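Long-range contact in cyclic nucleotide-binding domain (CNMP-BD) protein (Geobacter metallireducens, PDB 3MDP), which probably binds a cyclic nucleotide and may act as a transcription regulator: residues L50-F61 and T74-G85. Residues are numbered along the deposited sequence; the frame is centred on the assembly and turned at random. Where two conformers were deposited one is given.
Sequences LMLLLEGGVELF and TVCSVVPGAIFG
M51 pairs with F84 and V58 with V78 in two antiparallel ladders, one in each sheet of the double-stranded beta-helix (cupin-type) fold. M51 N and O bond F84 O and N, both at 2.9 Å; strand 83-84 leads into G85, part of a site seen to bind succinate. At the type II turn from V79 to A82, proline suits the second position and glycine the third, where a CB would press against the carbonyl O of P80; G81 N then reaches L53 O at 2.8 Å. In the other ladder L60 O takes two donors, V75 N at 2.7 Å and C76 N at 3.3 Å, in a classic bulge.

Between the sheets, F84 CG sits between backbone N and carbonyl carbon (chi1 65°), turning the flat ring back over segment 50-61. CH-pi contacts clamp it: CB of selenomethionine M51 over one face, V58 CG1 over the other. M51 SE lies obliquely, 4.5 Å from the ring centroid, and L53 CB meets the edge. With an alanine in place of F84, M51 and V58 would probably lose the ring between them and a gap would open. Beyond it, branched aliphatics suit the buried side: L60 CG packs on V78 CG2, 4.0 Å away.

On the outer face, polar E59, in the conformer given, and S77 share one water, which donates to E59 OE2.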
loop_
_atom_site.group_PDB
_atom_site.type_symbol
_atom_site.label_atom_id
_atom_site.label_comp_id
_atom_site.label_asym_id
_atom_site.label_seq_id
_atom_site.Cartn_x
_atom_site.Cartn_y
_atom_site.Cartn_z
ATOM N N LEU A 50 -6.704 13.456 0.801
ATOM C CA LEU A 50 -7.013 12.046 0.921
ATOM C C LEU A 50 -8.541 11.993 1.090
ATOM O O LEU A 50 -9.111 12.782 1.847
ATOM C CB LEU A 50 -6.285 11.446 2.116
ATOM C CG LEU A 50 -6.565 9.964 2.367
ATOM C CD1 LEU A 50 -5.952 9.132 1.250
ATOM C CD2 LEU A 50 -6.066 9.540 3.731
HETATM N N MSE A 51 -9.199 11.128 0.339
HETATM C CA MSE A 51 -10.659 11.071 0.388
HETATM C C MSE A 51 -11.182 9.702 0.778
HETATM O O MSE A 51 -10.569 8.680 0.470
HETATM C CB MSE A 51 -11.259 11.526 -0.940
HETATM C CG MSE A 51 -11.146 13.011 -1.087
HETATM SE SE MSE A 51 -11.525 13.539 -2.885
HETATM C CE MSE A 51 -11.219 15.478 -2.730
ATOM N N LEU A 52 -12.276 9.707 1.524
ATOM C CA LEU A 52 -13.062 8.502 1.851
ATOM C C LEU A 52 -14.391 8.683 1.109
ATOM O O LEU A 52 -15.044 9.712 1.250
ATOM C CB LEU A 52 -13.332 8.382 3.361
ATOM C CG LEU A 52 -14.402 7.345 3.759
ATOM C CD1 LEU A 52 -13.839 5.939 3.623
ATOM C CD2 LEU A 52 -14.899 7.634 5.189
ATOM N N LEU A 53 -14.734 7.729 0.263
ATOM C CA LEU A 53 -15.984 7.790 -0.486
ATOM C C LEU A 53 -17.146 7.381 0.400
ATOM O O LEU A 53 -17.190 6.275 0.916
ATOM C CB LEU A 53 -15.892 6.912 -1.725
ATOM C CG LEU A 53 -17.048 6.992 -2.715
ATOM C CD1 LEU A 53 -17.303 8.433 -3.213
ATOM C CD2 LEU A 53 -16.792 6.013 -3.855
ATOM N N LEU A 54 -18.081 8.295 0.589
ATOM C CA LEU A 54 -19.269 8.030 1.405
ATOM C C LEU A 54 -20.457 7.567 0.587
ATOM O O LEU A 54 -21.237 6.725 1.044
ATOM C CB LEU A 54 -19.666 9.265 2.185
ATOM C CG LEU A 54 -18.639 9.831 3.166
ATOM C CD1 LEU A 54 -19.124 11.155 3.705
ATOM C CD2 LEU A 54 -18.373 8.819 4.319
ATOM N N GLU A 55 -20.599 8.123 -0.608
ATOM C CA GLU A 55 -21.739 7.867 -1.453
ATOM C C GLU A 55 -21.336 8.120 -2.897
ATOM O O GLU A 55 -20.543 9.024 -3.173
ATOM C CB GLU A 55 -22.901 8.795 -1.067
ATOM C CG GLU A 55 -24.167 8.578 -1.882
ATOM C CD GLU A 55 -25.151 9.717 -1.721
ATOM O OE1 GLU A 55 -25.091 10.403 -0.674
ATOM O OE2 GLU A 55 -25.965 9.931 -2.644
ATOM N N GLY A 56 -21.872 7.290 -3.798
ATOM C CA GLY A 56 -21.650 7.404 -5.225
ATOM C C GLY A 56 -20.565 6.495 -5.760
ATOM O O GLY A 56 -20.383 5.358 -5.299
ATOM N N GLY A 57 -19.846 6.987 -6.760
ATOM C CA GLY A 57 -18.908 6.147 -7.479
ATOM C C GLY A 57 -17.800 7.024 -8.017
ATOM O O GLY A 57 -18.049 8.137 -8.473
ATOM N N VAL A 58 -16.585 6.489 -7.996
ATOM C CA VAL A 58 -15.420 7.176 -8.523
ATOM C C VAL A 58 -14.632 6.257 -9.439
ATOM O O VAL A 58 -14.469 5.057 -9.166
ATOM C CB VAL A 58 -14.525 7.718 -7.396
ATOM C CG1 VAL A 58 -13.093 8.016 -7.905
ATOM C CG2 VAL A 58 -15.157 8.969 -6.773
ATOM N N GLU A 59 -14.179 6.818 -10.552
ATOM C CA GLU A 59 -13.255 6.122 -11.435
ATOM C C GLU A 59 -11.866 6.745 -11.349
ATOM O O GLU A 59 -11.710 7.974 -11.407
ATOM C CB GLU A 59 -13.766 6.151 -12.873
ATOM C CG GLU A 59 -14.776 5.048 -13.158
ATOM C CD GLU A 59 -15.125 4.919 -14.624
ATOM O OE1 GLU A 59 -14.503 5.627 -15.452
ATOM O OE2 GLU A 59 -16.018 4.108 -14.944
ATOM N N LEU A 60 -10.851 5.901 -11.183
ATOM C CA LEU A 60 -9.491 6.373 -11.253
ATOM C C LEU A 60 -9.057 6.045 -12.657
ATOM O O LEU A 60 -9.245 4.914 -13.123
ATOM C CB LEU A 60 -8.640 5.649 -10.218
ATOM C CG LEU A 60 -9.123 5.815 -8.782
ATOM C CD1 LEU A 60 -8.146 5.136 -7.851
ATOM C CD2 LEU A 60 -9.324 7.348 -8.424
ATOM N N PHE A 61 -8.474 7.026 -13.336
ATOM C CA PHE A 61 -8.154 6.881 -14.747
ATOM C C PHE A 61 -6.946 7.707 -15.177
ATOM O O PHE A 61 -6.478 8.579 -14.448
ATOM C CB PHE A 61 -9.374 7.303 -15.569
ATOM C CG PHE A 61 -9.677 8.776 -15.489
ATOM C CD1 PHE A 61 -10.342 9.306 -14.383
ATOM C CD2 PHE A 61 -9.285 9.638 -16.499
ATOM C CE1 PHE A 61 -10.606 10.674 -14.300
ATOM C CE2 PHE A 61 -9.556 11.003 -16.422
ATOM C CZ PHE A 61 -10.212 11.517 -15.333
ATOM N N THR A 74 -9.301 3.477 -17.836
ATOM C CA THR A 74 -9.645 3.348 -16.419
ATOM C C THR A 74 -8.640 2.439 -15.705
ATOM O O THR A 74 -8.166 1.450 -16.261
ATOM C CB THR A 74 -11.100 2.835 -16.188
ATOM O OG1 THR A 74 -12.005 3.953 -16.139
ATOM C CG2 THR A 74 -11.211 2.070 -14.868
ATOM N N VAL A 75 -8.308 2.827 -14.478
ATOM C CA VAL A 75 -7.356 2.117 -13.617
ATOM C C VAL A 75 -8.110 1.268 -12.584
ATOM O O VAL A 75 -7.725 0.138 -12.287
ATOM C CB VAL A 75 -6.428 3.144 -12.868
ATOM C CG1 VAL A 75 -5.685 2.501 -11.673
ATOM C CG2 VAL A 75 -5.449 3.804 -13.857
ATOM N N CYS A 76 -9.195 1.820 -12.045
ATOM C CA CYS A 76 -9.780 1.301 -10.842
ATOM C C CYS A 76 -11.151 2.007 -10.595
ATOM O O CYS A 76 -11.343 3.174 -10.947
ATOM C CB CYS A 76 -8.734 1.567 -9.729
ATOM S SG CYS A 76 -9.190 1.225 -8.131
ATOM N N SER A 77 -12.124 1.265 -10.081
ATOM C CA SER A 77 -13.397 1.845 -9.655
ATOM C C SER A 77 -13.509 1.795 -8.140
ATOM O O SER A 77 -13.219 0.753 -7.530
ATOM C CB SER A 77 -14.572 1.094 -10.289
ATOM O OG SER A 77 -14.752 1.537 -11.624
ATOM N N VAL A 78 -13.940 2.906 -7.545
ATOM C CA VAL A 78 -14.061 3.028 -6.093
ATOM C C VAL A 78 -15.542 3.047 -5.703
ATOM O O VAL A 78 -16.361 3.729 -6.356
ATOM C CB VAL A 78 -13.314 4.313 -5.587
ATOM C CG1 VAL A 78 -13.269 4.393 -4.074
ATOM C CG2 VAL A 78 -11.861 4.387 -6.197
ATOM N N VAL A 79 -15.884 2.292 -4.656
ATOM C CA VAL A 79 -17.247 2.244 -4.105
ATOM C C VAL A 79 -17.244 2.780 -2.660
ATOM O O VAL A 79 -16.176 2.899 -2.018
ATOM C CB VAL A 79 -17.859 0.785 -4.134
ATOM C CG1 VAL A 79 -17.939 0.253 -5.585
ATOM C CG2 VAL A 79 -17.080 -0.177 -3.211
ATOM N N PRO A 80 -18.423 3.134 -2.140
ATOM C CA PRO A 80 -18.455 3.701 -0.792
ATOM C C PRO A 80 -17.756 2.860 0.252
ATOM O O PRO A 80 -17.828 1.625 0.217
ATOM C CB PRO A 80 -19.952 3.800 -0.501
ATOM C CG PRO A 80 -20.528 4.102 -1.846
ATOM C CD PRO A 80 -19.758 3.192 -2.771
ATOM N N GLY A 81 -17.057 3.536 1.161
ATOM C CA GLY A 81 -16.365 2.889 2.241
ATOM C C GLY A 81 -14.885 2.749 1.992
ATOM O O GLY A 81 -14.144 2.422 2.932
ATOM N N ALA A 82 -14.462 3.007 0.743
ATOM C CA ALA A 82 -13.067 2.905 0.324
ATOM C C ALA A 82 -12.409 4.289 0.158
ATOM O O ALA A 82 -13.073 5.285 -0.166
ATOM C CB ALA A 82 -12.973 2.109 -0.981
ATOM N N ILE A 83 -11.098 4.332 0.381
ATOM C CA ILE A 83 -10.317 5.541 0.221
ATOM C C ILE A 83 -9.676 5.669 -1.153
ATOM O O ILE A 83 -9.371 4.662 -1.847
ATOM C CB ILE A 83 -9.234 5.711 1.361
ATOM C CG1 ILE A 83 -8.141 4.648 1.289
ATOM C CG2 ILE A 83 -9.908 5.681 2.764
ATOM C CD1 ILE A 83 -6.872 5.049 2.058
ATOM N N PHE A 84 -9.429 6.913 -1.534
ATOM C CA PHE A 84 -8.708 7.229 -2.769
ATOM C C PHE A 84 -7.965 8.545 -2.579
ATOM O O PHE A 84 -8.144 9.209 -1.577
ATOM C CB PHE A 84 -9.646 7.192 -4.015
ATOM C CG PHE A 84 -10.734 8.252 -4.017
ATOM C CD1 PHE A 84 -11.869 8.106 -3.249
ATOM C CD2 PHE A 84 -10.617 9.383 -4.813
ATOM C CE1 PHE A 84 -12.871 9.102 -3.239
ATOM C CE2 PHE A 84 -11.614 10.337 -4.847
ATOM C CZ PHE A 84 -12.752 10.196 -4.063
ATOM N N GLY A 85 -7.067 8.876 -3.499
ATOM C CA GLY A 85 -6.065 9.913 -3.229
ATOM C C GLY A 85 -4.953 9.445 -2.303
ATOM O O GLY A 85 -4.370 10.245 -1.570
HETATM O O HOH W 1 -16.747 2.825 -12.722
#